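Side-chain contacts in mitochondrial enolase superfamily member 1 (Homo sapiens, PDB 4A35), which dehydrates L-fuconate to 2-dehydro-3-deoxy-L-fuconate in L-fucose catabolism, using a magnesium ion to stabilise the enediolate intermediate: residues L286-I291 / I302-Q307; K315-L318 / A322-F325. All coordinates share one frame; numbering follows the deposited sequence.

Both contacts are buried in the barrel domain of this enolase-superfamily enzyme, and lie side by side, their centres about 7 Å apart. Contact 1 packs helix 285-295 against strand 301-304 and runs on to a magnesium ligand; contact 2 closes the end of the following helix, 311-319, with the loop leading to strand 325-326. Strand 301-304, a member of contact 1, borders contact 2: Ile302 O probably accepts hydrogen bonds from Gln324 N and Phe325 N, and Ala322 packs on Ala289. Their chemistry differs: contact 1 mixes an imidazole, a threonine and isoleucines beside a metal site, whereas contact 2 joins one backbone bond to small and branched aliphatic groups. Each reaches the second subunit at its margin.

Contact 1. Residues L286-I291 / I302-Q307; sequences LGHATI and IATGEQ. With MG (magnesium ion), chain B.
His288 reaches from helix 285-295 to meet two side chains of strand 301-304, one over a face of its ring and one at an edge. The CG2 methyl of Thr304 sits over the face, 4.0 Å from the ring centroid and 26° off the normal, a CH-pi contact displaced toward the rim. Ile302 meets the edge, CG2 lying 3.7 Å from His288 CD2 near the ring plane. Thr304 OG1 lies anti to its own backbone N (chi1 -172°), leaving CG2 for the face contact. This end is tight, with His288 NE2 3.4 Å from Thr304 CB. In the alternation of the strand, Ile302 and Thr304 face the helix, and the small Ala303 faces away onto Trp275 and Glu277; helix and strand run nearly antiparallel, as in a beta-alpha-beta unit.

Farther along the helix the packing is looser: Ile291 CG2 lies 4.0 Å from Ile302 CG1, branched chains that fill the helix-strand interface and cross at about a right angle. Thr290, on the remote side, is exposed. Past the strand, Gly305 has backbone angles at which a CB would press on Thr304 O, and Glu306 turns to the metal, OE1 binding magnesium at 2.1 Å beside Asp251 and Glu277, while OE2 accepts a hydrogen bond from a metal-bound water. His288 ND1 is hydrogen-bonded to Asp284 O, which helps hold the ring's rotation and implies a proton on ND1.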
ATOM      1  N   LEU A 286      -0.704  15.937   0.980  1.00 18.17           N
ATOM      2  CA  LEU A 286      -0.243  17.321   1.073  1.00 17.92           C
ATOM      3  C   LEU A 286       0.055  17.878  -0.323  1.00 18.20           C
ATOM      4  O   LEU A 286      -0.222  19.077  -0.571  1.00 17.54           O
ATOM      5  CB  LEU A 286       0.983  17.461   1.986  1.00 17.35           C
ATOM      6  CG  LEU A 286       0.821  16.908   3.462  1.00 20.76           C
ATOM      7  CD1 LEU A 286       2.100  17.206   4.291  1.00 20.32           C
ATOM      8  CD2 LEU A 286      -0.393  17.502   4.151  1.00 21.61           C
ATOM      9  N   GLY A 287       0.563  17.015  -1.195  1.00 17.49           N
ATOM     10  CA  GLY A 287       0.849  17.388  -2.580  1.00 18.55           C
ATOM     11  C   GLY A 287      -0.384  17.785  -3.370  1.00 18.76           C
ATOM     12  O   GLY A 287      -0.388  18.808  -4.082  1.00 16.59           O
ATOM     13  N   HIS A 288      -1.457  16.985  -3.239  1.00 18.62           N
ATOM     14  CA  HIS A 288      -2.725  17.284  -3.903  1.00 17.20           C
ATOM     15  C   HIS A 288      -3.287  18.610  -3.392  1.00 20.59           C
ATOM     16  O   HIS A 288      -3.714  19.447  -4.219  1.00 19.06           O
ATOM     17  CB  HIS A 288      -3.736  16.136  -3.751  1.00 16.54           C
ATOM     18  CG  HIS A 288      -3.544  15.065  -4.783  1.00 18.21           C
ATOM     19  ND1 HIS A 288      -2.586  14.079  -4.630  1.00 19.47           N
ATOM     20  CD2 HIS A 288      -4.179  14.877  -5.970  1.00 21.01           C
ATOM     21  CE1 HIS A 288      -2.682  13.307  -5.716  1.00 20.03           C
ATOM     22  NE2 HIS A 288      -3.621  13.740  -6.540  1.00 20.45           N
ATOM     23  N   ALA A 289      -3.199  18.861  -2.052  1.00 19.63           N
ATOM     24  CA  ALA A 289      -3.636  20.139  -1.487  1.00 20.26           C
ATOM     25  C   ALA A 289      -2.792  21.301  -2.024  1.00 21.43           C
ATOM     26  O   ALA A 289      -3.337  22.346  -2.347  1.00 19.73           O
ATOM     27  CB  ALA A 289      -3.583  20.097   0.048  1.00 21.06           C
ATOM     28  N   THR A 290      -1.451  21.134  -2.144  1.00 21.11           N
ATOM     29  CA  THR A 290      -0.605  22.209  -2.702  1.00 20.93           C
ATOM     30  C   THR A 290      -1.041  22.558  -4.161  1.00 21.17           C
ATOM     31  O   THR A 290      -1.153  23.747  -4.508  1.00 22.01           O
ATOM     32  CB  THR A 290       0.897  21.824  -2.608  1.00 18.38           C
ATOM     33  OG1 THR A 290       1.222  21.669  -1.242  1.00 20.44           O
ATOM     34  CG2 THR A 290       1.822  22.888  -3.240  1.00 17.94           C
ATOM     35  N   ILE A 291      -1.302  21.534  -4.983  1.00 17.80           N
ATOM     36  CA  ILE A 291      -1.689  21.714  -6.390  1.00 16.47           C
ATOM     37  C   ILE A 291      -3.087  22.335  -6.428  1.00 18.81           C
ATOM     38  O   ILE A 291      -3.307  23.274  -7.181  1.00 18.18           O
ATOM     39  CB  ILE A 291      -1.611  20.375  -7.140  1.00 16.67           C
ATOM     40  CG1 ILE A 291      -0.139  19.859  -7.165  1.00 15.39           C
ATOM     41  CG2 ILE A 291      -2.209  20.490  -8.585  1.00 16.28           C
ATOM     42  CD1 ILE A 291       0.046  18.268  -7.450  1.00 17.26           C
ATOM     43  N   ILE A 302      -9.220  19.798  -8.473  1.00 17.87           N
ATOM     44  CA  ILE A 302      -8.348  18.610  -8.421  1.00 15.82           C
ATOM     45  C   ILE A 302      -9.238  17.424  -8.139  1.00 19.76           C
ATOM     46  O   ILE A 302     -10.124  17.503  -7.278  1.00 18.95           O
ATOM     47  CB  ILE A 302      -7.219  18.794  -7.341  1.00 18.64           C
ATOM     48  CG1 ILE A 302      -6.003  19.586  -7.935  1.00 20.43           C
ATOM     49  CG2 ILE A 302      -6.723  17.396  -6.737  1.00 16.84           C
ATOM     50  CD1 ILE A 302      -6.214  20.909  -8.780  1.00 21.04           C
ATOM     51  N   ALA A 303      -9.025  16.335  -8.885  1.00 16.82           N
ATOM     52  CA  ALA A 303      -9.721  15.054  -8.710  1.00 16.57           C
ATOM     53  C   ALA A 303      -8.689  13.957  -8.387  1.00 20.36           C
ATOM     54  O   ALA A 303      -7.632  13.903  -9.021  1.00 19.02           O
ATOM     55  CB  ALA A 303     -10.486  14.661  -9.996  1.00 17.69           C
ATOM     56  N   THR A 304      -9.000  13.057  -7.452  1.00 14.46           N
ATOM     57  CA  THR A 304      -8.092  11.922  -7.260  1.00 15.03           C
ATOM     58  C   THR A 304      -8.852  10.830  -6.559  1.00 18.96           C
ATOM     59  O   THR A 304      -9.956  11.076  -6.036  1.00 17.13           O
ATOM     60  CB  THR A 304      -6.748  12.314  -6.511  1.00 15.46           C
ATOM     61  OG1 THR A 304      -5.856  11.156  -6.559  1.00 18.70           O
ATOM     62  CG2 THR A 304      -6.993  12.676  -5.008  1.00 19.89           C
ATOM     63  N   GLY A 305      -8.249   9.637  -6.544  1.00 17.83           N
ATOM     64  CA  GLY A 305      -8.810   8.545  -5.777  1.00 17.64           C
ATOM     65  C   GLY A 305      -8.794   7.156  -6.365  1.00 19.58           C
ATOM     66  O   GLY A 305      -8.914   6.205  -5.596  1.00 18.97           O
ATOM     67  N   GLU A 306      -8.734   7.010  -7.701  1.00 18.34           N
ATOM     68  CA  GLU A 306      -8.811   5.659  -8.262  1.00 19.51           C
ATOM     69  C   GLU A 306      -7.745   4.673  -7.701  1.00 21.62           C
ATOM     70  O   GLU A 306      -8.056   3.489  -7.656  1.00 21.40           O
ATOM     71  CB  GLU A 306      -8.701   5.674  -9.791  1.00 20.52           C
ATOM     72  CG  GLU A 306      -7.305   5.909 -10.304  1.00 24.59           C
ATOM     73  CD  GLU A 306      -7.308   6.036 -11.802  1.00 31.93           C
ATOM     74  OE1 GLU A 306      -8.093   6.871 -12.300  1.00 27.60           O
ATOM     75  OE2 GLU A 306      -6.583   5.278 -12.477  1.00 29.18           O
ATOM     76  N   GLN A 307      -6.498   5.149  -7.290  1.00 16.82           N
ATOM     77  CA  GLN A 307      -5.487   4.258  -6.744  1.00 18.35           C
ATOM     78  C   GLN A 307      -5.281   4.538  -5.255  1.00 21.39           C
ATOM     79  O   GLN A 307      -4.331   4.019  -4.657  1.00 22.41           O
ATOM     80  CB  GLN A 307      -4.146   4.380  -7.523  1.00 19.49           C
ATOM     81  CG  GLN A 307      -4.251   3.745  -8.930  1.00 23.32           C
ATOM     82  CD  GLN A 307      -2.970   3.067  -9.387  1.00 36.66           C
ATOM     83  OE1 GLN A 307      -2.334   3.477 -10.373  1.00 42.11           O
ATOM     84  NE2 GLN A 307      -2.634   1.932  -8.787  1.00 31.43           N
TER
HETATM   85 MG    MG B1445      -7.831   8.194 -13.863  1.00 23.25          MG
HETATM   86  O   HOH W   1      -6.777   6.306 -14.936  1.00 39.24           O
HETATM   87  O   HOH W   2      -6.101   8.691 -13.120  1.00 22.47           O
HETATM   88  O   HOH W   3      -9.201   7.258 -14.912  1.00 29.17           O

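Contact 2. Residues K315-L318 / A322-F325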
ATOM      1  N   LYS A 315      -9.733  10.010   4.049  1.00 15.69           N
ATOM      2  CA  LYS A 315     -10.016  10.868   5.198  1.00 15.64           C
ATOM      3  C   LYS A 315      -9.094  12.079   5.211  1.00 19.17           C
ATOM      4  O   LYS A 315      -9.558  13.204   5.343  1.00 18.24           O
ATOM      5  CB  LYS A 315      -9.905  10.092   6.528  1.00 16.37           C
ATOM      6  CG  LYS A 315      -9.984  11.028   7.765  1.00 17.73           C
ATOM      7  CD  LYS A 315      -9.731  10.261   9.040  1.00 21.45           C
ATOM      8  CE  LYS A 315      -8.233   9.975   9.309  1.00 18.54           C
ATOM      9  NZ  LYS A 315      -7.998   9.710  10.773  1.00 18.48           N
ATOM     10  N   GLN A 316      -7.810  11.859   5.004  1.00 13.94           N
ATOM     11  CA  GLN A 316      -6.822  12.964   5.038  1.00 14.09           C
ATOM     12  C   GLN A 316      -6.971  13.870   3.839  1.00 15.83           C
ATOM     13  O   GLN A 316      -6.820  15.079   3.999  1.00 17.04           O
ATOM     14  CB  GLN A 316      -5.396  12.419   5.135  1.00 13.42           C
ATOM     15  CG  GLN A 316      -5.178  11.687   6.515  1.00 15.97           C
ATOM     16  CD  GLN A 316      -3.846  10.982   6.397  1.00 19.54           C
ATOM     17  OE1 GLN A 316      -2.831  11.561   6.750  1.00 16.54           O
ATOM     18  NE2 GLN A 316      -3.841   9.773   5.799  1.00 18.08           N
ATOM     19  N   LEU A 317      -7.326  13.309   2.650  1.00 14.63           N
ATOM     20  CA  LEU A 317      -7.600  14.162   1.465  1.00 14.56           C
ATOM     21  C   LEU A 317      -8.747  15.153   1.755  1.00 17.69           C
ATOM     22  O   LEU A 317      -8.678  16.325   1.378  1.00 17.15           O
ATOM     23  CB  LEU A 317      -7.988  13.290   0.234  1.00 14.68           C
ATOM     24  CG  LEU A 317      -6.807  12.479  -0.367  1.00 17.37           C
ATOM     25  CD1 LEU A 317      -7.358  11.404  -1.360  1.00 15.72           C
ATOM     26  CD2 LEU A 317      -5.757  13.442  -1.065  1.00 20.03           C
ATOM     27  N   LEU A 318      -9.772  14.682   2.480  1.00 16.76           N
ATOM     28  CA  LEU A 318     -10.927  15.512   2.867  1.00 15.93           C
ATOM     29  C   LEU A 318     -10.473  16.503   3.978  1.00 18.83           C
ATOM     30  O   LEU A 318     -10.807  17.675   3.917  1.00 17.77           O
ATOM     31  CB  LEU A 318     -12.083  14.622   3.331  1.00 15.51           C
ATOM     32  CG  LEU A 318     -12.758  13.806   2.172  1.00 19.06           C
ATOM     33  CD1 LEU A 318     -13.650  12.718   2.723  1.00 18.59           C
ATOM     34  CD2 LEU A 318     -13.527  14.749   1.226  1.00 20.99           C
ATOM     35  N   ALA A 322      -7.834  18.724  -0.035  1.00 19.52           N
ATOM     36  CA  ALA A 322      -6.873  18.446  -1.089  1.00 18.45           C
ATOM     37  C   ALA A 322      -7.544  18.186  -2.428  1.00 19.99           C
ATOM     38  O   ALA A 322      -6.840  18.050  -3.420  1.00 20.12           O
ATOM     39  CB  ALA A 322      -6.023  17.222  -0.693  1.00 18.28           C
ATOM     40  N   LEU A 323      -8.883  18.045  -2.473  1.00 18.18           N
ATOM     41  CA  LEU A 323      -9.496  17.662  -3.757  1.00 17.23           C
ATOM     42  C   LEU A 323     -10.912  18.297  -3.898  1.00 20.25           C
ATOM     43  O   LEU A 323     -11.618  18.482  -2.901  1.00 19.36           O
ATOM     44  CB  LEU A 323      -9.541  16.113  -3.915  1.00 17.66           C
ATOM     45  CG  LEU A 323     -10.574  15.279  -3.080  1.00 20.13           C
ATOM     46  CD1 LEU A 323     -10.335  13.770  -3.276  1.00 20.09           C
ATOM     47  CD2 LEU A 323     -10.570  15.630  -1.564  1.00 20.03           C
ATOM     48  N   GLN A 324     -11.298  18.603  -5.111  1.00 16.97           N
ATOM     49  CA  GLN A 324     -12.638  19.153  -5.394  1.00 16.76           C
ATOM     50  C   GLN A 324     -13.596  18.023  -5.821  1.00 19.84           C
ATOM     51  O   GLN A 324     -14.813  18.211  -5.767  1.00 19.59           O
ATOM     52  CB  GLN A 324     -12.577  20.242  -6.487  1.00 18.94           C
ATOM     53  CG  GLN A 324     -12.024  21.590  -5.982  1.00 21.51           C
ATOM     54  CD  GLN A 324     -10.640  21.496  -5.354  1.00 23.88           C
ATOM     55  OE1 GLN A 324      -9.646  21.126  -5.998  1.00 19.45           O
ATOM     56  NE2 GLN A 324     -10.550  21.769  -4.050  1.00 22.24           N
ATOM     57  N   PHE A 325     -13.049  16.885  -6.309  1.00 16.99           N
ATOM     58  CA  PHE A 325     -13.852  15.734  -6.780  1.00 15.37           C
ATOM     59  C   PHE A 325     -13.186  14.477  -6.286  1.00 19.12           C
ATOM     60  O   PHE A 325     -11.965  14.292  -6.475  1.00 17.02           O
ATOM     61  CB  PHE A 325     -13.925  15.694  -8.315  1.00 16.01           C
ATOM     62  CG  PHE A 325     -14.369  17.005  -8.936  1.00 17.52           C
ATOM     63  CD1 PHE A 325     -13.429  17.988  -9.276  1.00 17.78           C
ATOM     64  CD2 PHE A 325     -15.708  17.220  -9.260  1.00 21.53           C
ATOM     65  CE1 PHE A 325     -13.827  19.170  -9.932  1.00 20.54           C
ATOM     66  CE2 PHE A 325     -16.108  18.407  -9.898  1.00 20.30           C
ATOM     67  CZ  PHE A 325     -15.165  19.377 -10.223  1.00 19.10           C
TER
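Ala322 N donates a nearly straight hydrogen bond to Leu317 O (2.9 Å, 171° at the hydrogen), joining residues five apart as helix 311-319 ends. Alongside it the side chains of the same two residues meet, Leu317 CD2 lying 3.8 Å from Ala322 CB. Alanine suits this place because its single methyl fits between that leucine and helix 285-295, where it touches His288 and Ala289. The six-to-one backbone bond and the apolar contact of the same two residues are features shared with Schellman-type C-caps. Here they close a barrel helix before the chain enters strand 325-326.

The next residue, Leu323, holds CG between its backbone N and carbonyl carbon (chi1 74°), which brings CD2 back against the last turn of the helix. That one methyl meets three groups: Leu317 O at 3.6 Å, Leu317 CB at 3.9 Å and, more loosely, Leu318 CD2 at 4.2 Å, the chains of Leu318 and Leu323 approaching at a slant. Branched aliphatic chains suit these positions, since Leu317 and Leu323 also pack on Thr304 of the adjoining strand, while Leu318 continues onto Met345 of helix 335-348. Earlier in the same helix, Lys315 forms a salt bridge with Asp284 of the second subunit.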